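Side-chain contacts in actinorhodin polyketide putative beta-ketoacyl synthase 2 (Streptomyces coelicolor A3, PDB 1TQY), which probably acts as the chain length factor, a beta-ketoacyl synthase homologue that pairs with a ketosynthase in assembling the actinorhodin polyketide chain: residues B[346-349]-B[350-354]; B[116-119]-B[120-124]. All coordinates share one frame; numbering follows the deposited sequence.

Contact 1: B[346-349]-B[350-354]; sequences GPLD and VVTAL
Leu348 O is gripped twice by Thr352, one turn further along the same helix. Thr352 OG1 donates to Leu348 O at 2.7 Å, standing 35° out of the carbonyl plane and thus not on a lone pair. The backbone Thr352 N reaches Leu348 O from the opposite face of that plane, at 2.9 Å, so the two donors straddle the oxygen. A chi1 of -50° makes this possible: OG1 lies beside the backbone N of Thr352 and is turned back towards the preceding turn. The two valines pack on the same run of carbonyls, Val350 CG2 lying 3.4 Å from Gly346 O and Val351 CG2 3.3 Å from Pro347 O. In each valine CG1 is anti to the backbone N, which leaves CG2 beside that N and close to the carbonyl oxygen one turn back.

Outside the helix, Thr352 OG1 also bonds to Tyr29 OH, and Asp349 OD2 forms a salt bridge with Lys335, giving these buried polar atoms partners. Leu348 and Val351 rest on Val18 of strand 11-20 and Ala240 of strand 238-246, Val350 on Leu242 and Leu408. This is a threonine side chain folded back onto its i-4 carbonyl within a buried helix, packed against the central strands of a thiolase-like fold.

Contact 2: B[116-119]-B[120-124]; sequences GFDF and THREF
Arg122 NE donates to Asp118 OD2 at 2.8 Å, the shorter arm of an i to i+4 salt bridge. The N-H points nearly straight at the oxygen (164°), and OD2 lies at the edge of the guanidinium, close to its plane. Seen from the aspartate the approach is different, since NE stands 37° above the carboxylate plane. The two flat groups are turned 63° apart. The second arm, Arg122 NH2 to Asp118 OD1 at 3.0 Å, is weak, its N-H pointing well off the oxygen. Arg122 runs extended from CG to NE, which carries NE back along the helix to the carboxylate, its CG passing Asp118 O at 3.3 Å.

Next to this pair, Phe119 and Glu123 run alongside each other in the same direction, with Phe119 CE1 3.6 Å from Glu123 CG and the ring and carboxylate planes only moderately tilted against each other. The Glu123 carboxylate is held by Ser136 N and by a salt bridge to Lys126. Further round the helix, Thr120 CG2 meets Phe117 CD1 at 3.8 Å, while Thr120 OG1 bonds to Glu139.

Gly116 is the N-cap of helix 117-129, its O accepting from Thr120 N at 3.0 Å. Phe119 and Glu123 face helix 139-142, whereas Phe117 and Phe124 meet Trp202 of helix 201-208. His121, bonded through ND1 to Asp200, stacks on an aromatic ring of the partner subunit, placing this first part of the helix at the heterodimer interface.

Overall arrangement
Along the chain contact 2 comes first, at the start of helix 117-129 just after strand 106-111, and contact 1 follows much later in helix 345-359. Their centres are 29 Å apart and their nearest atoms about 16 Å, so they do not touch. Both belong to the ketosynthase family region, 116-124 within its N-terminal part and 346-354 within its C-terminal part. They differ in setting: the centre of contact 1 is about 7 Å, and that of contact 2 about 22 Å, from the centre of the chain. Contact 1 belongs to the inner packing, against strands 11-20, 238-246 and 402-410, whereas contact 2 packs partly on its own chain and partly on the partner subunit.

Contact 1: B[346-349]-B[350-354]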
loop_
_atom_site.group_PDB
_atom_site.type_symbol
_atom_site.label_atom_id
_atom_site.label_comp_id
_atom_site.label_asym_id
_atom_site.label_seq_id
_atom_site.Cartn_x
_atom_site.Cartn_y
_atom_site.Cartn_z
ATOM N N GLY B 346 3.144 4.334 14.199
ATOM C CA GLY B 346 3.705 5.621 13.826
ATOM C C GLY B 346 2.691 6.722 14.103
ATOM O O GLY B 346 2.982 7.718 14.789
ATOM N N PRO B 347 1.476 6.570 13.569
ATOM C CA PRO B 347 0.415 7.559 13.768
ATOM C C PRO B 347 0.164 7.884 15.241
ATOM O O PRO B 347 0.021 9.049 15.608
ATOM C CB PRO B 347 -0.781 6.901 13.090
ATOM C CG PRO B 347 -0.127 6.252 11.897
ATOM C CD PRO B 347 1.091 5.589 12.539
ATOM N N LEU B 348 0.126 6.852 16.084
ATOM C CA LEU B 348 -0.118 7.054 17.510
ATOM C C LEU B 348 1.060 7.770 18.181
ATOM O O LEU B 348 0.875 8.597 19.083
ATOM C CB LEU B 348 -0.398 5.718 18.211
ATOM C CG LEU B 348 -0.974 5.863 19.625
ATOM C CD1 LEU B 348 -2.213 6.743 19.569
ATOM C CD2 LEU B 348 -1.324 4.495 20.204
ATOM N N ASP B 349 2.271 7.449 17.739
ATOM C CA ASP B 349 3.475 8.090 18.264
ATOM C C ASP B 349 3.410 9.584 17.929
ATOM O O ASP B 349 3.723 10.434 18.765
ATOM C CB ASP B 349 4.724 7.453 17.641
ATOM C CG ASP B 349 5.240 6.254 18.442
ATOM O OD1 ASP B 349 4.498 5.710 19.300
ATOM O OD2 ASP B 349 6.398 5.841 18.204
ATOM N N VAL B 350 2.992 9.891 16.703
ATOM C CA VAL B 350 2.855 11.273 16.267
ATOM C C VAL B 350 1.853 12.018 17.152
ATOM O O VAL B 350 2.101 13.148 17.575
ATOM C CB VAL B 350 2.397 11.347 14.795
ATOM C CG1 VAL B 350 1.980 12.777 14.443
ATOM C CG2 VAL B 350 3.549 10.896 13.880
ATOM N N VAL B 351 0.717 11.385 17.427
ATOM C CA VAL B 351 -0.300 11.993 18.275
ATOM C C VAL B 351 0.267 12.231 19.668
ATOM O O VAL B 351 0.075 13.291 20.263
ATOM C CB VAL B 351 -1.547 11.085 18.407
ATOM C CG1 VAL B 351 -2.491 11.642 19.474
ATOM C CG2 VAL B 351 -2.270 10.997 17.079
ATOM N N THR B 352 0.975 11.235 20.188
ATOM C CA THR B 352 1.556 11.338 21.519
ATOM C C THR B 352 2.583 12.472 21.575
ATOM O O THR B 352 2.631 13.219 22.557
ATOM C CB THR B 352 2.183 9.996 21.918
ATOM O OG1 THR B 352 1.223 8.951 21.692
ATOM C CG2 THR B 352 2.559 9.994 23.385
ATOM N N ALA B 353 3.372 12.619 20.513
ATOM C CA ALA B 353 4.382 13.679 20.440
ATOM C C ALA B 353 3.734 15.066 20.388
ATOM O O ALA B 353 4.131 15.975 21.127
ATOM C CB ALA B 353 5.265 13.468 19.218
ATOM N N LEU B 354 2.728 15.226 19.529
ATOM C CA LEU B 354 2.036 16.517 19.400
ATOM C C LEU B 354 1.440 16.958 20.738
ATOM O O LEU B 354 1.452 18.142 21.084
ATOM C CB LEU B 354 0.931 16.428 18.334
ATOM C CG LEU B 354 1.462 16.341 16.894
ATOM C CD1 LEU B 354 0.378 15.884 15.924
ATOM C CD2 LEU B 354 2.010 17.698 16.506
#

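Contact 2: B[116-119]-B[120-124]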
loop_
_atom_site.group_PDB
_atom_site.type_symbol
_atom_site.label_atom_id
_atom_site.label_comp_id
_atom_site.label_asym_id
_atom_site.label_seq_id
_atom_site.Cartn_x
_atom_site.Cartn_y
_atom_site.Cartn_z
ATOM N N GLY B 116 -7.639 -6.952 6.854
ATOM C CA GLY B 116 -8.690 -7.543 7.662
ATOM C C GLY B 116 -8.439 -9.018 7.863
ATOM O O GLY B 116 -9.180 -9.843 7.349
ATOM N N PHE B 117 -7.404 -9.356 8.632
ATOM C CA PHE B 117 -7.052 -10.750 8.838
ATOM C C PHE B 117 -8.071 -11.613 9.603
ATOM O O PHE B 117 -8.289 -12.754 9.215
ATOM C CB PHE B 117 -5.672 -10.858 9.490
ATOM C CG PHE B 117 -4.913 -12.090 9.074
ATOM C CD1 PHE B 117 -4.432 -12.213 7.776
ATOM C CD2 PHE B 117 -4.751 -13.155 9.951
ATOM C CE1 PHE B 117 -3.803 -13.378 7.353
ATOM C CE2 PHE B 117 -4.122 -14.328 9.531
ATOM C CZ PHE B 117 -3.651 -14.438 8.229
ATOM N N ASP B 118 -8.680 -11.097 10.673
ATOM C CA ASP B 118 -9.670 -11.877 11.402
ATOM C C ASP B 118 -10.757 -12.273 10.403
ATOM O O ASP B 118 -11.173 -13.428 10.331
ATOM C CB ASP B 118 -10.304 -11.068 12.536
ATOM C CG ASP B 118 -11.425 -11.838 13.240
ATOM O OD1 ASP B 118 -11.135 -12.679 14.112
ATOM O OD2 ASP B 118 -12.594 -11.599 12.911
ATOM N N PHE B 119 -11.203 -11.300 9.620
ATOM C CA PHE B 119 -12.236 -11.546 8.633
ATOM C C PHE B 119 -11.804 -12.585 7.606
ATOM O O PHE B 119 -12.531 -13.538 7.340
ATOM C CB PHE B 119 -12.627 -10.241 7.919
ATOM C CG PHE B 119 -13.922 -10.334 7.150
ATOM C CD1 PHE B 119 -13.995 -11.044 5.953
ATOM C CD2 PHE B 119 -15.081 -9.745 7.651
ATOM C CE1 PHE B 119 -15.200 -11.173 5.267
ATOM C CE2 PHE B 119 -16.292 -9.870 6.972
ATOM C CZ PHE B 119 -16.349 -10.586 5.776
ATOM N N THR B 120 -10.617 -12.427 7.031
ATOM C CA THR B 120 -10.197 -13.386 6.015
ATOM C C THR B 120 -9.962 -14.798 6.562
ATOM O O THR B 120 -10.184 -15.779 5.851
ATOM C CB THR B 120 -8.935 -12.881 5.240
ATOM O OG1 THR B 120 -8.824 -13.600 4.012
ATOM C CG2 THR B 120 -7.654 -13.111 6.039
ATOM N N HIS B 121 -9.513 -14.907 7.813
ATOM C CA HIS B 121 -9.281 -16.224 8.410
ATOM C C HIS B 121 -10.606 -16.991 8.448
ATOM O O HIS B 121 -10.681 -18.158 8.049
ATOM C CB HIS B 121 -8.719 -16.079 9.826
ATOM C CG HIS B 121 -8.398 -17.383 10.498
ATOM N ND1 HIS B 121 -8.006 -17.456 11.818
ATOM C CD2 HIS B 121 -8.437 -18.662 10.049
ATOM C CE1 HIS B 121 -7.820 -18.721 12.152
ATOM N NE2 HIS B 121 -8.076 -19.473 11.099
ATOM N N ARG B 122 -11.661 -16.333 8.913
ATOM C CA ARG B 122 -12.972 -16.980 8.974
ATOM C C ARG B 122 -13.433 -17.386 7.573
ATOM O O ARG B 122 -14.073 -18.428 7.400
ATOM C CB ARG B 122 -14.005 -16.042 9.619
ATOM C CG ARG B 122 -13.613 -15.580 11.012
ATOM C CD ARG B 122 -14.493 -14.467 11.523
ATOM N NE ARG B 122 -14.010 -13.994 12.814
ATOM C CZ ARG B 122 -14.003 -14.727 13.923
ATOM N NH1 ARG B 122 -14.466 -15.967 13.900
ATOM N NH2 ARG B 122 -13.512 -14.232 15.050
ATOM N N GLU B 123 -13.111 -16.581 6.564
ATOM C CA GLU B 123 -13.533 -16.924 5.201
ATOM C C GLU B 123 -12.738 -18.111 4.675
ATOM O O GLU B 123 -13.255 -18.921 3.900
ATOM C CB GLU B 123 -13.399 -15.712 4.265
ATOM C CG GLU B 123 -14.406 -14.585 4.542
ATOM C CD GLU B 123 -15.856 -15.076 4.634
ATOM O OE1 GLU B 123 -16.245 -15.959 3.832
ATOM O OE2 GLU B 123 -16.609 -14.559 5.498
ATOM N N PHE B 124 -11.482 -18.220 5.097
ATOM C CA PHE B 124 -10.634 -19.348 4.680
ATOM C C PHE B 124 -11.185 -20.627 5.303
ATOM O O PHE B 124 -11.205 -21.685 4.670
ATOM C CB PHE B 124 -9.196 -19.153 5.171
ATOM C CG PHE B 124 -8.281 -18.547 4.157
ATOM C CD1 PHE B 124 -7.792 -19.314 3.105
ATOM C CD2 PHE B 124 -7.870 -17.227 4.278
ATOM C CE1 PHE B 124 -6.894 -18.779 2.185
ATOM C CE2 PHE B 124 -6.969 -16.672 3.363
ATOM C CZ PHE B 124 -6.478 -17.451 2.315
#